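Local structure of calmodulin, putative (Toxoplasma gondii, 6TJ6) at residues 13-18 against 28-33. The protein probably binds calcium ions through EF-hand helix-loop-helix motifs, as a calmodulin-like protein. Residues are numbered along the deposited sequence; the frame is centred on the assembly and turned at random.
Sequences ALFDTD and LVLAIR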
loop_
_atom_site.group_PDB
_atom_site.type_symbol
_atom_site.label_atom_id
_atom_site.label_comp_id
_atom_site.label_asym_id
_atom_site.label_seq_id
_atom_site.Cartn_x
_atom_site.Cartn_y
_atom_site.Cartn_z
ATOM N N ALA A 13 2.268 -5.075 4.508
ATOM C CA ALA A 13 1.991 -4.710 3.119
ATOM C C ALA A 13 3.170 -3.990 2.472
ATOM O O ALA A 13 3.417 -4.156 1.271
ATOM C CB ALA A 13 0.734 -3.846 3.042
ATOM N N LEU A 14 3.915 -3.204 3.249
ATOM C CA LEU A 14 4.990 -2.392 2.690
ATOM C C LEU A 14 6.254 -3.196 2.439
ATOM O O LEU A 14 7.014 -2.865 1.523
ATOM C CB LEU A 14 5.307 -1.217 3.617
ATOM C CG LEU A 14 4.244 -0.120 3.728
ATOM C CD1 LEU A 14 4.614 0.889 4.805
ATOM C CD2 LEU A 14 4.042 0.562 2.391
ATOM N N PHE A 15 6.509 -4.239 3.228
ATOM C CA PHE A 15 7.733 -5.009 3.053
ATOM C C PHE A 15 7.522 -6.335 2.330
ATOM O O PHE A 15 8.484 -7.095 2.166
ATOM C CB PHE A 15 8.410 -5.231 4.406
ATOM C CG PHE A 15 9.141 -4.018 4.901
ATOM C CD1 PHE A 15 10.437 -3.763 4.492
ATOM C CD2 PHE A 15 8.522 -3.113 5.745
ATOM C CE1 PHE A 15 11.112 -2.639 4.931
ATOM C CE2 PHE A 15 9.192 -1.988 6.187
ATOM C CZ PHE A 15 10.489 -1.752 5.780
ATOM N N ASP A 16 6.298 -6.623 1.883
ATOM C CA ASP A 16 6.028 -7.743 0.983
ATOM C C ASP A 16 6.342 -7.266 -0.436
ATOM O O ASP A 16 5.461 -6.930 -1.233
ATOM C CB ASP A 16 4.583 -8.210 1.132
ATOM C CG ASP A 16 4.200 -9.279 0.127
ATOM O OD1 ASP A 16 5.097 -9.943 -0.431
ATOM O OD2 ASP A 16 2.982 -9.444 -0.107
ATOM N N THR A 17 7.640 -7.238 -0.753
ATOM C CA THR A 17 8.088 -6.585 -1.977
ATOM C C THR A 17 7.722 -7.379 -3.226
ATOM O O THR A 17 7.596 -6.796 -4.310
ATOM C CB THR A 17 9.601 -6.349 -1.920
ATOM O OG1 THR A 17 10.276 -7.587 -1.668
ATOM C CG2 THR A 17 9.936 -5.360 -0.819
ATOM N N ASP A 18 7.557 -8.698 -3.111
ATOM C CA ASP A 18 7.057 -9.476 -4.238
ATOM C C ASP A 18 5.538 -9.452 -4.343
ATOM O O ASP A 18 4.997 -9.901 -5.359
ATOM C CB ASP A 18 7.531 -10.929 -4.138
ATOM C CG ASP A 18 9.038 -11.052 -4.046
ATOM O OD1 ASP A 18 9.546 -11.354 -2.946
ATOM O OD2 ASP A 18 9.720 -10.841 -5.071
ATOM N N LEU A 28 11.847 -9.405 6.335
ATOM C CA LEU A 28 11.214 -9.777 7.598
ATOM C C LEU A 28 11.744 -8.921 8.736
ATOM O O LEU A 28 11.001 -8.126 9.329
ATOM C CB LEU A 28 11.425 -11.268 7.876
ATOM C CG LEU A 28 10.710 -11.889 9.082
ATOM C CD1 LEU A 28 9.307 -11.318 9.270
ATOM C CD2 LEU A 28 10.644 -13.402 8.940
ATOM N N VAL A 29 13.051 -9.008 9.000
ATOM C CA VAL A 29 13.642 -8.196 10.061
ATOM C C VAL A 29 13.309 -6.729 9.840
ATOM O O VAL A 29 12.859 -6.032 10.760
ATOM C CB VAL A 29 15.162 -8.431 10.141
ATOM C CG1 VAL A 29 15.794 -7.466 11.126
ATOM C CG2 VAL A 29 15.449 -9.868 10.539
ATOM N N LEU A 30 13.456 -6.259 8.599
ATOM C CA LEU A 30 13.145 -4.867 8.292
ATOM C C LEU A 30 11.720 -4.529 8.704
ATOM O O LEU A 30 11.493 -3.571 9.457
ATOM C CB LEU A 30 13.372 -4.595 6.803
ATOM C CG LEU A 30 14.753 -4.038 6.438
ATOM C CD1 LEU A 30 15.869 -4.712 7.232
ATOM C CD2 LEU A 30 15.003 -4.183 4.946
ATOM N N ALA A 31 10.752 -5.344 8.270
ATOM C CA ALA A 31 9.369 -5.119 8.676
ATOM C C ALA A 31 9.280 -4.954 10.185
ATOM O O ALA A 31 8.755 -3.948 10.683
ATOM C CB ALA A 31 8.482 -6.273 8.203
ATOM N N ILE A 32 9.870 -5.894 10.927
ATOM C CA ILE A 32 9.829 -5.813 12.381
ATOM C C ILE A 32 10.435 -4.497 12.845
ATOM O O ILE A 32 9.799 -3.718 13.570
ATOM C CB ILE A 32 10.540 -7.027 13.006
ATOM C CG1 ILE A 32 9.810 -8.312 12.616
ATOM C CG2 ILE A 32 10.608 -6.889 14.515
ATOM C CD1 ILE A 32 10.536 -9.586 13.007
ATOM N N ARG A 33 11.648 -4.192 12.372
ATOM C CA ARG A 33 12.302 -2.971 12.818
ATOM C C ARG A 33 11.527 -1.737 12.388
ATOM O O ARG A 33 11.584 -0.705 13.067
ATOM C CB ARG A 33 13.739 -2.912 12.291
ATOM C CG ARG A 33 14.645 -3.987 12.866
ATOM C CD ARG A 33 16.119 -3.637 12.698
ATOM N NE ARG A 33 16.982 -4.578 13.407
ATOM C CZ ARG A 33 17.924 -5.317 12.829
ATOM N NH1 ARG A 33 18.147 -5.217 11.525
ATOM N NH2 ARG A 33 18.650 -6.150 13.561
#
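In the first EF-hand, the incoming helix 7-15 meets the outgoing helix 26-34 through one aromatic side chain: Phe15, the last residue of its helix, lays a ring face against the backbone between Leu30 and Ala31. Ala31 CA sits over that face, 4.0 Å from the centroid of the Phe15 ring and 26° off its normal, a CH-pi contact. The peptide atoms Leu30 C and Ala31 N lie above the ring centre, so the aromatic surface rests on the helix backbone itself. A chi1 of -77° places CG of Phe15 beside its backbone N and opposite the carbonyl carbon, which sends the ring across to the second helix. Along the CD1-CE1 edge, CE1 of Phe15 comes to 3.5 Å from Leu30 CB, the two side chains crossing at about a right angle. Nearer the root, Phe15 CB meets Ala31 CB at 3.9 Å.

The calcium loop of this helix-loop-helix starts directly after the phenylalanine. Asp16 and Asp18 have been seen to bind calcium in this protein, but this chain carries no metal there in the model; Asp16 OD1 accepts a hydrogen bond from Asp20 N and OD2 one from Gly21 N. Ile23 of strand 22-24 packs against both Phe15 and Ala31, and a polar aromatic residue of another protein chain stacks edge-to-face with the Phe15 ring.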